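Local coordinates for PT26-6P (Thermococcus sp., PDB 2WB7), which is of unknown function but is encoded by a euryarchaeal extrachromosomal element and joins two immunoglobulin-like domains to a helical domain, at residues A[2-10]-A[475-486]; A[66-77]-A[118-129]. All coordinates share one frame; numbering follows the deposited sequence.

In the fold
The N-terminal segment packs against the helical domain formed by the last part of the chain. Residues 2-10, in the loop before helix 21-34, meet residues 475-486 of helix 471-499 in contact 1, closing a loop of more than 460 residues that holds strands of both immunoglobulin-like regions as well as the earlier helices of the helical domain. Contact 2 is nested inside that loop and closes a much shorter one of its own: strand 66-75 pairs with strand 120-129 in the first immunoglobulin-like region, with strands 85-96 and 104-108 between them. The two contacts sit on opposite sides of the chain's centre, their own centres 62 Å apart and their nearest atoms about 38 Å apart.

Contact 1: residues A[2-10]-A[475-486]; sequences NATINDDDI and LNYLNAAKKHEM
A salt-bridge network of Asp7 and Asp9 with Lys482 and Lys483 ties the N-terminal segment to helix 471-499 of the helical domain. The two lysines follow one another in the helix, yet both ammonium groups reach the segment. Lys482 has CG anti to its backbone N (chi1 -155°) and is extended beyond it, which carries NZ straight to the Asp7 carboxylate. There NZ sits astride both oxygens on their syn sides, 2.6 Å from Asp7 OD2, about 20° out of the carboxylate plane. The same NZ donates to Thr4 O at 3.0 Å from above the carbonyl plane, and weakly to Ile5 O. Lys483, bent along its chain, takes the anti lone pair of Asp7 OD1, its NZ 3.0 Å away, and the syn lone pair of Asp9 OD2, with NZ at 2.8 Å. Asp7 OD1 thus accepts from two lysines, and this balance of charge probably keeps all four groups ionised although most are buried. Lys241 and Asp393 extend the network, pairing with Asp7 and Lys482 respectively.

Asp7 opens a type I turn that runs to Ile10 and contains Asp9, whose CB points toward the helix. Apolar contacts flank the acids: Thr4 CG2 meets Leu475 CD2 at 3.9 Å, the side chains crossing at about a right angle, and the Thr4 side chain also touches Val396 and Ile400 of helix 393-404. At the other end Ile10 CD1 lies 4.2 Å from SE of Met486, a selenomethionine in the crystal. The whole is a buried salt-bridge network, bordered by aliphatic contacts, between a non-regular N-terminal segment and a helix of the helical domain.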
# COMPACT_ATOMS: atom_id res chain seq x y z
N ASN A 2 33.43 0.43 -11.61
CA ASN A 2 33.77 -0.83 -10.94
C ASN A 2 32.79 -1.36 -9.87
O ASN A 2 31.87 -0.67 -9.44
CB ASN A 2 35.14 -0.68 -10.29
CG ASN A 2 35.12 0.31 -9.16
OD1 ASN A 2 34.71 -0.01 -8.04
ND2 ASN A 2 35.52 1.54 -9.45
N ALA A 3 33.04 -2.58 -9.42
CA ALA A 3 32.28 -3.19 -8.35
C ALA A 3 32.99 -2.96 -7.04
O ALA A 3 32.38 -2.76 -5.99
CB ALA A 3 32.13 -4.68 -8.60
N THR A 4 34.30 -2.98 -7.09
CA THR A 4 35.07 -3.12 -5.89
C THR A 4 35.23 -1.81 -5.11
O THR A 4 35.09 -1.78 -3.89
CB THR A 4 36.41 -3.79 -6.22
OG1 THR A 4 37.16 -3.98 -5.02
CG2 THR A 4 37.20 -2.94 -7.24
N ILE A 5 35.48 -0.71 -5.81
CA ILE A 5 35.58 0.59 -5.14
C ILE A 5 34.24 1.33 -5.02
O ILE A 5 33.94 1.91 -3.98
CB ILE A 5 36.60 1.49 -5.84
CG1 ILE A 5 37.97 0.83 -5.78
CG2 ILE A 5 36.63 2.89 -5.21
CD1 ILE A 5 39.04 1.67 -6.38
N ASN A 6 33.45 1.29 -6.09
CA ASN A 6 32.18 2.01 -6.18
C ASN A 6 30.95 1.20 -5.82
O ASN A 6 29.89 1.76 -5.54
CB ASN A 6 31.99 2.53 -7.60
CG ASN A 6 32.65 3.86 -7.81
OD1 ASN A 6 33.82 4.06 -7.45
ND2 ASN A 6 31.90 4.81 -8.38
N ASP A 7 31.07 -0.11 -5.87
CA ASP A 7 29.94 -0.98 -5.62
C ASP A 7 28.84 -0.77 -6.65
O ASP A 7 27.66 -0.79 -6.32
CB ASP A 7 29.44 -0.76 -4.20
CG ASP A 7 30.57 -0.75 -3.19
OD1 ASP A 7 31.16 -1.83 -2.93
OD2 ASP A 7 30.89 0.33 -2.67
N ASP A 8 29.23 -0.59 -7.91
CA ASP A 8 28.28 -0.53 -9.02
C ASP A 8 27.64 -1.89 -9.28
O ASP A 8 26.80 -2.02 -10.17
CB ASP A 8 28.98 -0.05 -10.28
CG ASP A 8 29.31 1.43 -10.23
OD1 ASP A 8 28.37 2.22 -9.94
OD2 ASP A 8 30.48 1.82 -10.49
N ASP A 9 28.02 -2.91 -8.54
CA ASP A 9 27.40 -4.21 -8.71
C ASP A 9 26.22 -4.39 -7.77
O ASP A 9 25.48 -5.36 -7.87
CB ASP A 9 28.42 -5.35 -8.54
CG ASP A 9 29.14 -5.33 -7.18
OD1 ASP A 9 29.41 -6.42 -6.65
OD2 ASP A 9 29.46 -4.24 -6.65
N ILE A 10 26.05 -3.45 -6.85
CA ILE A 10 24.93 -3.51 -5.93
C ILE A 10 23.64 -3.14 -6.66
O ILE A 10 23.53 -2.06 -7.25
CB ILE A 10 25.12 -2.59 -4.71
CG1 ILE A 10 26.37 -3.02 -3.94
CG2 ILE A 10 23.88 -2.61 -3.83
CD1 ILE A 10 26.68 -2.19 -2.72
N LEU A 475 40.71 -8.70 -6.85
CA LEU A 475 39.52 -7.87 -6.83
C LEU A 475 38.35 -8.63 -6.21
O LEU A 475 37.71 -8.13 -5.28
CB LEU A 475 39.15 -7.41 -8.24
CG LEU A 475 40.07 -6.34 -8.86
CD1 LEU A 475 39.45 -5.81 -10.15
CD2 LEU A 475 40.37 -5.20 -7.87
N ASN A 476 38.09 -9.84 -6.71
CA ASN A 476 36.93 -10.60 -6.25
C ASN A 476 36.90 -10.83 -4.76
O ASN A 476 35.86 -10.68 -4.13
CB ASN A 476 36.81 -11.91 -6.99
CG ASN A 476 36.30 -11.74 -8.39
OD1 ASN A 476 35.83 -10.67 -8.76
ND2 ASN A 476 36.41 -12.79 -9.19
N TYR A 477 38.04 -11.17 -4.19
CA TYR A 477 38.09 -11.40 -2.76
C TYR A 477 37.94 -10.11 -1.95
O TYR A 477 37.31 -10.12 -0.87
CB TYR A 477 39.39 -12.11 -2.37
CG TYR A 477 39.31 -13.62 -2.40
CD1 TYR A 477 38.49 -14.31 -1.51
CD2 TYR A 477 40.08 -14.37 -3.30
CE1 TYR A 477 38.42 -15.69 -1.52
CE2 TYR A 477 40.02 -15.75 -3.30
CZ TYR A 477 39.19 -16.40 -2.41
OH TYR A 477 39.11 -17.78 -2.41
N LEU A 478 38.51 -9.02 -2.44
CA LEU A 478 38.31 -7.73 -1.78
C LEU A 478 36.83 -7.37 -1.82
O LEU A 478 36.24 -6.94 -0.83
CB LEU A 478 39.13 -6.64 -2.45
CG LEU A 478 40.63 -6.68 -2.18
CD1 LEU A 478 41.29 -5.52 -2.92
CD2 LEU A 478 40.90 -6.65 -0.68
N ASN A 479 36.21 -7.58 -2.97
CA ASN A 479 34.81 -7.28 -3.11
C ASN A 479 33.90 -8.17 -2.25
O ASN A 479 32.97 -7.67 -1.61
CB ASN A 479 34.40 -7.32 -4.57
CG ASN A 479 33.09 -6.63 -4.79
OD1 ASN A 479 32.11 -7.24 -5.23
ND2 ASN A 479 33.03 -5.35 -4.42
N ALA A 480 34.17 -9.48 -2.22
CA ALA A 480 33.45 -10.37 -1.32
C ALA A 480 33.63 -9.86 0.09
O ALA A 480 32.67 -9.74 0.85
CB ALA A 480 33.95 -11.82 -1.43
N ALA A 481 34.86 -9.55 0.45
CA ALA A 481 35.14 -9.07 1.79
C ALA A 481 34.37 -7.77 2.12
O ALA A 481 33.87 -7.59 3.24
CB ALA A 481 36.64 -8.88 1.98
N LYS A 482 34.25 -6.89 1.14
CA LYS A 482 33.54 -5.63 1.35
C LYS A 482 32.04 -5.83 1.64
O LYS A 482 31.49 -5.26 2.61
CB LYS A 482 33.71 -4.75 0.13
CG LYS A 482 33.55 -3.29 0.42
CD LYS A 482 33.66 -2.51 -0.86
CE LYS A 482 33.49 -1.03 -0.64
NZ LYS A 482 33.27 -0.41 -1.99
N LYS A 483 31.39 -6.63 0.80
CA LYS A 483 29.96 -6.91 0.95
C LYS A 483 29.68 -7.71 2.20
O LYS A 483 28.63 -7.53 2.83
CB LYS A 483 29.42 -7.67 -0.25
CG LYS A 483 29.96 -7.20 -1.57
CD LYS A 483 29.64 -5.78 -1.90
CE LYS A 483 29.54 -5.63 -3.42
NZ LYS A 483 30.33 -4.48 -3.95
N HIS A 484 30.58 -8.63 2.55
CA HIS A 484 30.44 -9.34 3.82
C HIS A 484 30.46 -8.36 4.98
O HIS A 484 29.66 -8.49 5.90
CB HIS A 484 31.52 -10.43 4.02
CG HIS A 484 31.24 -11.72 3.32
ND1 HIS A 484 30.01 -12.36 3.39
CD2 HIS A 484 32.02 -12.51 2.54
CE1 HIS A 484 30.05 -13.47 2.68
NE2 HIS A 484 31.26 -13.58 2.14
N GLU A 485 31.35 -7.37 4.95
CA GLU A 485 31.35 -6.38 6.03
C GLU A 485 30.04 -5.59 6.07
O GLU A 485 29.54 -5.25 7.15
CB GLU A 485 32.53 -5.42 5.97
CG GLU A 485 32.68 -4.69 7.30
CD GLU A 485 33.35 -3.30 7.21
OE1 GLU A 485 33.89 -2.95 6.14
OE2 GLU A 485 33.33 -2.57 8.25
N MSE A 486 29.50 -5.29 4.89
CA MSE A 486 28.24 -4.57 4.77
C MSE A 486 27.08 -5.38 5.34
O MSE A 486 26.22 -4.85 6.06
CB MSE A 486 27.99 -4.25 3.30
CG MSE A 486 28.89 -3.15 2.74
SE MSE A 486 28.85 -3.18 0.78
CE MSE A 486 29.59 -1.44 0.32

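Contact 2: residues A[66-77]-A[118-129]; sequences AFPVQIRLEIPN and IADTLDLVTVMK
Ile71 and Leu124, a hydrogen-bonded antiparallel pair, stand at the middle of an apolar face, their CB atoms 4.1 Å apart. Leu73 and Leu122 continue it, and Leu73 CD1 reaches diagonally to Leu124 CD1 at 4.3 Å. Branched aliphatic residues suit this side because it faces the second sheet, where Trp107, Ala92 and Ile87 receive them. Farther along, Val69 turns CG2 onto CG of Met128, modelled as selenomethionine, 3.6 Å away. Phe67 has CG between its backbone N and carbonyl carbon (chi1 51°), a position that lays the ring over the opposite strand; Met128 O approaches one ring face near the rim, 3.7 Å from CD2 of Phe67, while CE1 touches the Met128 CB.

Beneath the side chains, five hydrogen-bonded pairs from Phe67-Met128 to Ile75-Asp120 alternate with non-hydrogen-bonded ones. The Ile71-Leu124 bonds are nearly straight, Leu124 N reaching Ile71 O at 2.8 Å. The strands run at 144° to each other, a marked twist.

On the opposite face, Gln70 and Val125 lie side by side, CG of Gln70 against CG2 of Val125. Beyond them Arg72 runs alongside Asp123, their flat groups 50° apart, with NH1 of Arg72 3.1 Å from Asp123 OD1. That oxygen stands off the plane of the guanidinium, with no N-H directed to it, and the attraction is electrostatic. Thr121 CG2 sits over one guanidinium face. Were Arg72 a leucine, Asp123 would probably lose its opposite charge and the Thr121 methyl the flat group beneath it.

Strand 66-75 also pairs with strand 52-62; this antiparallel pair, largely apolar toward the facing sheet, with Gln70, Arg72, Glu74, Thr121 and Asp123 on the other side, is consistent with an immunoglobulin-like, two-sheet domain of the E-set kind.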
# COMPACT_ATOMS: atom_id res chain seq x y z
N ALA A 66 -13.66 2.44 -0.43
CA ALA A 66 -15.02 2.60 -0.88
C ALA A 66 -15.06 1.98 -2.27
O ALA A 66 -14.03 1.89 -2.93
CB ALA A 66 -15.37 4.07 -0.92
N PHE A 67 -16.22 1.52 -2.72
CA PHE A 67 -16.25 0.80 -3.99
C PHE A 67 -17.57 1.00 -4.69
O PHE A 67 -18.59 1.19 -4.04
CB PHE A 67 -16.00 -0.69 -3.76
CG PHE A 67 -16.87 -1.28 -2.70
CD1 PHE A 67 -18.12 -1.78 -3.02
CD2 PHE A 67 -16.46 -1.32 -1.39
CE1 PHE A 67 -18.94 -2.33 -2.03
CE2 PHE A 67 -17.26 -1.86 -0.40
CZ PHE A 67 -18.50 -2.36 -0.72
N PRO A 68 -17.56 0.93 -6.02
CA PRO A 68 -18.79 1.15 -6.74
C PRO A 68 -19.67 -0.08 -6.61
O PRO A 68 -19.17 -1.20 -6.69
CB PRO A 68 -18.33 1.34 -8.20
CG PRO A 68 -16.95 0.77 -8.28
CD PRO A 68 -16.52 0.34 -6.89
N VAL A 69 -20.96 0.14 -6.40
CA VAL A 69 -21.91 -0.95 -6.39
C VAL A 69 -22.91 -0.70 -7.48
O VAL A 69 -23.47 0.39 -7.57
CB VAL A 69 -22.66 -1.05 -5.05
CG1 VAL A 69 -23.81 -2.06 -5.17
CG2 VAL A 69 -21.72 -1.44 -3.94
N GLN A 70 -23.12 -1.70 -8.32
CA GLN A 70 -24.16 -1.64 -9.33
C GLN A 70 -25.35 -2.51 -8.95
O GLN A 70 -25.21 -3.65 -8.51
CB GLN A 70 -23.62 -2.07 -10.69
CG GLN A 70 -23.20 -0.90 -11.55
CD GLN A 70 -22.52 -1.33 -12.83
OE1 GLN A 70 -21.39 -1.80 -12.80
NE2 GLN A 70 -23.20 -1.16 -13.95
N ILE A 71 -26.54 -1.93 -9.09
CA ILE A 71 -27.80 -2.64 -8.89
C ILE A 71 -28.57 -2.71 -10.20
O ILE A 71 -28.89 -1.69 -10.81
CB ILE A 71 -28.67 -1.93 -7.86
CG1 ILE A 71 -27.87 -1.68 -6.58
CG2 ILE A 71 -29.92 -2.74 -7.58
CD1 ILE A 71 -28.41 -0.51 -5.74
N ARG A 72 -28.88 -3.92 -10.64
CA ARG A 72 -29.62 -4.08 -11.88
C ARG A 72 -31.04 -4.62 -11.66
O ARG A 72 -31.23 -5.72 -11.13
CB ARG A 72 -28.84 -4.99 -12.82
CG ARG A 72 -29.55 -5.30 -14.10
CD ARG A 72 -28.88 -6.46 -14.76
NE ARG A 72 -28.91 -6.34 -16.21
CZ ARG A 72 -28.06 -5.60 -16.91
NH1 ARG A 72 -27.12 -4.90 -16.28
NH2 ARG A 72 -28.17 -5.55 -18.24
N LEU A 73 -32.03 -3.84 -12.08
CA LEU A 73 -33.43 -4.20 -11.94
C LEU A 73 -34.04 -4.64 -13.27
O LEU A 73 -34.08 -3.86 -14.22
CB LEU A 73 -34.22 -3.00 -11.41
CG LEU A 73 -33.67 -2.27 -10.19
CD1 LEU A 73 -34.64 -1.19 -9.75
CD2 LEU A 73 -33.43 -3.26 -9.08
N GLU A 74 -34.51 -5.89 -13.36
CA GLU A 74 -35.24 -6.34 -14.55
C GLU A 74 -36.74 -6.29 -14.36
O GLU A 74 -37.28 -6.93 -13.47
CB GLU A 74 -34.86 -7.77 -14.92
CG GLU A 74 -33.39 -8.08 -14.78
CD GLU A 74 -33.14 -9.57 -14.50
OE1 GLU A 74 -32.04 -9.91 -14.00
OE2 GLU A 74 -34.07 -10.39 -14.75
N ILE A 75 -37.42 -5.53 -15.20
CA ILE A 75 -38.87 -5.64 -15.31
C ILE A 75 -39.20 -6.72 -16.35
O ILE A 75 -39.00 -6.51 -17.54
CB ILE A 75 -39.51 -4.31 -15.72
CG1 ILE A 75 -38.76 -3.12 -15.10
CG2 ILE A 75 -40.97 -4.29 -15.35
CD1 ILE A 75 -38.72 -3.11 -13.61
N PRO A 76 -39.71 -7.88 -15.89
CA PRO A 76 -40.04 -8.93 -16.85
C PRO A 76 -41.26 -8.53 -17.67
O PRO A 76 -42.10 -7.77 -17.20
CB PRO A 76 -40.38 -10.13 -15.97
CG PRO A 76 -40.58 -9.61 -14.58
CD PRO A 76 -40.20 -8.17 -14.53
N ASN A 77 -41.34 -9.02 -18.90
CA ASN A 77 -42.49 -8.74 -19.75
C ASN A 77 -43.80 -9.18 -19.10
O ASN A 77 -43.81 -10.05 -18.24
CB ASN A 77 -42.32 -9.44 -21.10
CG ASN A 77 -42.88 -8.64 -22.24
OD1 ASN A 77 -43.85 -7.90 -22.07
ND2 ASN A 77 -42.27 -8.77 -23.40
N ILE A 118 -42.39 -1.58 -18.50
CA ILE A 118 -42.73 -2.95 -18.84
C ILE A 118 -41.64 -3.53 -19.72
O ILE A 118 -41.04 -2.81 -20.50
CB ILE A 118 -44.10 -3.04 -19.55
CG1 ILE A 118 -44.46 -4.51 -19.79
CG2 ILE A 118 -44.09 -2.21 -20.85
CD1 ILE A 118 -45.92 -4.80 -19.57
N ALA A 119 -41.36 -4.82 -19.57
CA ALA A 119 -40.24 -5.48 -20.27
C ALA A 119 -39.04 -4.54 -20.46
O ALA A 119 -38.83 -4.01 -21.54
CB ALA A 119 -40.69 -6.04 -21.60
N ASP A 120 -38.25 -4.36 -19.40
CA ASP A 120 -37.18 -3.37 -19.39
C ASP A 120 -36.06 -3.71 -18.40
O ASP A 120 -36.21 -4.62 -17.58
CB ASP A 120 -37.73 -2.00 -19.03
CG ASP A 120 -37.10 -0.91 -19.83
OD1 ASP A 120 -36.02 -1.20 -20.41
OD2 ASP A 120 -37.67 0.20 -19.90
N THR A 121 -34.96 -2.97 -18.49
CA THR A 121 -33.83 -3.17 -17.58
C THR A 121 -33.29 -1.86 -17.07
O THR A 121 -33.05 -0.93 -17.84
CB THR A 121 -32.69 -3.92 -18.26
OG1 THR A 121 -33.08 -5.27 -18.47
CG2 THR A 121 -31.48 -3.90 -17.36
N LEU A 122 -33.09 -1.78 -15.76
CA LEU A 122 -32.64 -0.54 -15.13
C LEU A 122 -31.33 -0.74 -14.38
O LEU A 122 -31.19 -1.69 -13.61
CB LEU A 122 -33.72 -0.03 -14.18
CG LEU A 122 -35.07 0.19 -14.84
CD1 LEU A 122 -36.04 0.88 -13.90
CD2 LEU A 122 -34.87 0.99 -16.13
N ASP A 123 -30.38 0.16 -14.60
CA ASP A 123 -29.07 0.09 -13.97
C ASP A 123 -28.89 1.24 -12.99
O ASP A 123 -28.89 2.39 -13.39
CB ASP A 123 -27.96 0.16 -15.01
CG ASP A 123 -27.81 -1.14 -15.80
OD1 ASP A 123 -28.29 -2.20 -15.33
OD2 ASP A 123 -27.19 -1.09 -16.90
N LEU A 124 -28.75 0.91 -11.72
CA LEU A 124 -28.43 1.91 -10.70
C LEU A 124 -26.98 1.80 -10.24
O LEU A 124 -26.46 0.70 -10.01
CB LEU A 124 -29.37 1.75 -9.51
CG LEU A 124 -30.85 2.05 -9.72
CD1 LEU A 124 -31.62 1.56 -8.50
CD2 LEU A 124 -31.09 3.54 -9.94
N VAL A 125 -26.31 2.94 -10.09
CA VAL A 125 -24.93 2.93 -9.64
C VAL A 125 -24.74 3.74 -8.36
O VAL A 125 -25.22 4.87 -8.25
CB VAL A 125 -23.95 3.40 -10.73
CG1 VAL A 125 -22.56 3.43 -10.19
CG2 VAL A 125 -24.01 2.45 -11.92
N THR A 126 -24.05 3.14 -7.40
CA THR A 126 -23.75 3.83 -6.16
C THR A 126 -22.34 3.47 -5.64
O THR A 126 -21.63 2.65 -6.22
CB THR A 126 -24.84 3.57 -5.09
OG1 THR A 126 -24.74 4.56 -4.06
CG2 THR A 126 -24.67 2.20 -4.47
N VAL A 127 -21.94 4.13 -4.56
CA VAL A 127 -20.65 3.87 -3.95
C VAL A 127 -20.90 3.42 -2.54
O VAL A 127 -21.73 4.00 -1.85
CB VAL A 127 -19.81 5.15 -3.90
CG1 VAL A 127 -18.40 4.83 -3.42
CG2 VAL A 127 -19.79 5.83 -5.26
N MSE A 128 -20.18 2.40 -2.10
CA MSE A 128 -20.36 1.89 -0.73
C MSE A 128 -19.03 1.72 0.03
O MSE A 128 -17.93 1.94 -0.51
CB MSE A 128 -21.15 0.58 -0.74
CG MSE A 128 -22.60 0.73 -1.24
SE MSE A 128 -23.91 1.47 0.05
CE MSE A 128 -24.78 2.71 -1.16
N LYS A 129 -19.13 1.32 1.29
CA LYS A 129 -17.95 1.11 2.11
C LYS A 129 -18.29 0.32 3.38
O LYS A 129 -19.29 0.60 4.06
CB LYS A 129 -17.34 2.46 2.47
CG LYS A 129 -16.03 2.37 3.22
CD LYS A 129 -15.61 3.72 3.80
CE LYS A 129 -14.36 3.55 4.64
NZ LYS A 129 -14.12 4.71 5.53